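Local coordinates for protein phage integrase (Pectobacterium atrosepticum, PDB 3JU0) that probably binds arm-type DNA sites through this N-terminal domain, as part of a longer integrase thought to act in DNA recombination and integration, at residues A62-R67 / Q86-I92. Coordinates in Å, arbitrary orientation, origin at the centre of the assembly. Numbering follows the deposited sequence.
Sequences ADARQR and QADNKTI
Residues 62-67 are regular alpha-helix, part of helix 61-76, and the returning tail 86-92 runs back along them: a 3-10 turn at 86-88, extended Asn89 to Thr91, then helix again from Ile92. The CA atoms of Asp63 and Thr91 lie 5.7 Å apart, those of Arg67 and Asn89 6.8 Å. At the start, Ala62 CB touches Ile92 CD1 at 3.7 Å. Asp63, chi1 m, accepts Ile92 N on OD1 at 2.8 Å, while its OD2 takes Ser60 N; Thr91, the N-cap of helix 92-95, holds chi1 p so that OG1 caps Glu94 N. This is the arm-type binding domain, a four-stranded antiparallel sheet with helix 61-76 packed on it; Ala64 and Arg65 are out of reach of 86-92, and their side chains touch Met26 of strand 26-30. Arg67 stretches out (m, t, t), its guanidinium donating from NH2 to Asn89 O at 3.0 Å and from NH1 to Leu53 O of strand 47-56, thereby joining helix, tail and sheet. Gln86 O lies over one guanidinium face, 3.5 Å from Arg67 CZ, and receives Asn89 ND2 at 3.1 Å. One water links Arg67 O (2.8 Å) to Gln86 NE2 (2.7 Å).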
ATOM      1  N   ALA A  62       6.512  -0.063  -7.025  1.00 21.48           N
ATOM      2  CA  ALA A  62       7.405   1.062  -6.728  1.00 20.98           C
ATOM      3  C   ALA A  62       6.666   2.256  -6.150  1.00 21.13           C
ATOM      4  O   ALA A  62       7.137   2.918  -5.187  1.00 21.63           O
ATOM      5  CB  ALA A  62       8.199   1.446  -7.929  1.00 24.24           C
ATOM      6  N   ASP A  63       5.533   2.606  -6.747  1.00 20.01           N
ATOM      7  CA  ASP A  63       4.719   3.674  -6.244  1.00 20.37           C
ATOM      8  C   ASP A  63       4.230   3.404  -4.789  1.00 17.62           C
ATOM      9  O   ASP A  63       4.241   4.280  -3.923  1.00 18.23           O
ATOM     10  CB  ASP A  63       3.477   3.866  -7.091  1.00 21.23           C
ATOM     11  CG  ASP A  63       3.703   4.319  -8.515  1.00 26.60           C
ATOM     12  OD1 ASP A  63       4.612   5.150  -8.765  1.00 28.45           O
ATOM     13  OD2 ASP A  63       2.812   3.901  -9.373  1.00 25.93           O
ATOM     14  N   ALA A  64       3.843   2.177  -4.514  1.00 17.38           N
ATOM     15  CA  ALA A  64       3.370   1.785  -3.219  1.00 16.40           C
ATOM     16  C   ALA A  64       4.477   1.904  -2.159  1.00 16.61           C
ATOM     17  O   ALA A  64       4.238   2.406  -1.081  1.00 16.54           O
ATOM     18  CB  ALA A  64       2.816   0.394  -3.232  1.00 17.07           C
ATOM     19  N   ARG A  65       5.681   1.490  -2.509  1.00 17.08           N
ATOM     20  CA  ARG A  65       6.852   1.645  -1.613  1.00 17.81           C
ATOM     21  C   ARG A  65       7.120   3.120  -1.374  1.00 16.80           C
ATOM     22  O   ARG A  65       7.463   3.487  -0.231  1.00 18.27           O
ATOM     23  CB  ARG A  65       8.069   0.886  -2.143  1.00 18.23           C
ATOM     24  CG  ARG A  65       7.918  -0.586  -2.155  1.00 19.78           C
ATOM     25  CD  ARG A  65       9.049  -1.298  -2.811  1.00 21.77           C
ATOM     26  NE  ARG A  65       8.959  -2.726  -2.639  1.00 22.58           N
ATOM     27  CZ  ARG A  65       9.547  -3.609  -3.430  1.00 25.37           C
ATOM     28  NH1 ARG A  65      10.231  -3.213  -4.478  1.00 28.96           N
ATOM     29  NH2 ARG A  65       9.392  -4.873  -3.169  1.00 27.29           N
ATOM     30  N   GLN A  66       6.941   3.981  -2.379  1.00 18.78           N
ATOM     31  CA  GLN A  66       7.129   5.425  -2.180  1.00 18.42           C
ATOM     32  C   GLN A  66       6.111   5.986  -1.226  1.00 17.57           C
ATOM     33  O   GLN A  66       6.430   6.813  -0.333  1.00 18.70           O
ATOM     34  CB  GLN A  66       7.049   6.130  -3.560  1.00 20.84           C
ATOM     35  CG  GLN A  66       7.062   7.614  -3.500  1.00 25.29           C
ATOM     36  CD  GLN A  66       8.308   8.161  -2.936  1.00 35.37           C
ATOM     37  OE1 GLN A  66       8.297   9.293  -2.408  1.00 46.02           O
ATOM     38  NE2 GLN A  66       9.402   7.401  -3.006  1.00 38.43           N
ATOM     39  N   ARG A  67       4.865   5.539  -1.368  1.00 16.07           N
ATOM     40  CA  ARG A  67       3.777   5.995  -0.484  1.00 15.83           C
ATOM     41  C   ARG A  67       3.962   5.467   0.935  1.00 16.18           C
ATOM     42  O   ARG A  67       3.709   6.160   1.903  1.00 17.23           O
ATOM     43  CB  ARG A  67       2.393   5.595  -1.012  1.00 16.81           C
ATOM     44  CG  ARG A  67       2.043   6.337  -2.351  1.00 17.96           C
ATOM     45  CD  ARG A  67       0.713   5.941  -2.840  1.00 18.38           C
ATOM     46  NE  ARG A  67       0.500   6.684  -4.111  1.00 20.84           N
ATOM     47  CZ  ARG A  67      -0.688   6.878  -4.660  1.00 18.51           C
ATOM     48  NH1 ARG A  67      -1.766   6.329  -4.099  1.00 18.34           N
ATOM     49  NH2 ARG A  67      -0.812   7.622  -5.764  1.00 21.32           N
ATOM     50  N   GLN A  86      -3.690  10.360  -0.343  1.00 23.12           N
ATOM     51  CA  GLN A  86      -2.617   9.561  -0.930  1.00 24.54           C
ATOM     52  C   GLN A  86      -2.358   9.918  -2.368  1.00 26.74           C
ATOM     53  O   GLN A  86      -1.249   9.811  -2.850  1.00 26.82           O
ATOM     54  CB  GLN A  86      -2.935   8.047  -0.828  1.00 24.36           C
ATOM     55  CG  GLN A  86      -2.887   7.471   0.556  1.00 24.15           C
ATOM     56  CD  GLN A  86      -1.537   7.641   1.224  1.00 22.87           C
ATOM     57  OE1 GLN A  86      -1.474   7.952   2.444  1.00 29.56           O
ATOM     58  NE2 GLN A  86      -0.493   7.559   0.462  1.00 23.90           N
ATOM     59  N   ALA A  87      -3.411  10.295  -3.074  1.00 26.89           N
ATOM     60  CA  ALA A  87      -3.276  10.722  -4.452  1.00 30.55           C
ATOM     61  C   ALA A  87      -2.370  11.902  -4.706  1.00 32.00           C
ATOM     62  O   ALA A  87      -1.879  12.108  -5.818  1.00 33.58           O
ATOM     63  CB  ALA A  87      -4.647  10.966  -5.044  1.00 31.60           C
ATOM     64  N   ASP A  88      -2.097  12.687  -3.676  1.00 32.58           N
ATOM     65  CA  ASP A  88      -1.138  13.758  -3.855  1.00 34.29           C
ATOM     66  C   ASP A  88       0.283  13.248  -4.101  1.00 33.22           C
ATOM     67  O   ASP A  88       1.180  13.997  -4.554  1.00 35.24           O
ATOM     68  CB  ASP A  88      -1.233  14.667  -2.628  1.00 34.64           C
ATOM     69  CG  ASP A  88      -2.403  15.629  -2.729  1.00 40.11           C
ATOM     70  OD1 ASP A  88      -3.039  15.674  -3.799  1.00 44.55           O
ATOM     71  OD2 ASP A  88      -2.683  16.340  -1.747  1.00 42.99           O
ATOM     72  N   ASN A  89       0.525  11.966  -3.788  1.00 33.01           N
ATOM     73  CA  ASN A  89       1.737  11.306  -4.193  1.00 31.92           C
ATOM     74  C   ASN A  89       1.678  10.899  -5.656  1.00 33.04           C
ATOM     75  O   ASN A  89       1.071   9.907  -6.015  1.00 33.21           O
ATOM     76  CB  ASN A  89       1.935  10.027  -3.379  1.00 30.70           C
ATOM     77  CG  ASN A  89       2.232  10.296  -1.933  1.00 31.95           C
ATOM     78  OD1 ASN A  89       3.329  10.768  -1.585  1.00 37.36           O
ATOM     79  ND2 ASN A  89       1.311   9.920  -1.084  1.00 32.66           N
ATOM     80  N   LYS A  90       2.262  11.684  -6.531  1.00 34.85           N
ATOM     81  CA  LYS A  90       2.139  11.363  -7.956  1.00 36.08           C
ATOM     82  C   LYS A  90       2.818  10.049  -8.247  1.00 35.21           C
ATOM     83  O   LYS A  90       3.895   9.716  -7.682  1.00 36.76           O
ATOM     84  CB  LYS A  90       2.755  12.467  -8.829  1.00 37.10           C
ATOM     85  CG  LYS A  90       2.070  13.785  -8.667  1.00 39.53           C
ATOM     86  N   THR A  91       2.222   9.274  -9.136  1.00 33.35           N
ATOM     87  CA  THR A  91       2.793   7.986  -9.466  1.00 32.83           C
ATOM     88  C   THR A  91       3.829   8.119 -10.564  1.00 33.96           C
ATOM     89  O   THR A  91       3.952   9.159 -11.223  1.00 34.22           O
ATOM     90  CB  THR A  91       1.742   6.998  -9.975  1.00 31.49           C
ATOM     91  OG1 THR A  91       1.169   7.528 -11.190  1.00 32.49           O
ATOM     92  CG2 THR A  91       0.681   6.730  -8.951  1.00 31.19           C
ATOM     93  N   ILE A  92       4.602   7.080 -10.747  1.00 35.82           N
ATOM     94  CA  ILE A  92       5.678   7.172 -11.725  1.00 39.07           C
ATOM     95  C   ILE A  92       5.109   7.493 -13.123  1.00 40.98           C
ATOM     96  O   ILE A  92       5.638   8.386 -13.847  1.00 41.52           O
ATOM     97  CB  ILE A  92       6.568   5.897 -11.724  1.00 39.88           C
ATOM     98  CG1 ILE A  92       7.369   5.754 -10.417  1.00 41.96           C
ATOM     99  CG2 ILE A  92       7.474   5.970 -12.946  1.00 40.31           C
ATOM    100  CD1 ILE A  92       7.934   4.363 -10.178  1.00 43.81           C
TER
HETATM  101  O   HOH W   1       5.802   7.093  -7.177  1.00 38.62           O
HETATM  102  O   HOH W   2       1.739   8.171   1.767  1.00 26.16           O
HETATM  103  O   HOH W   3       2.846   7.270  -5.719  1.00 31.08           O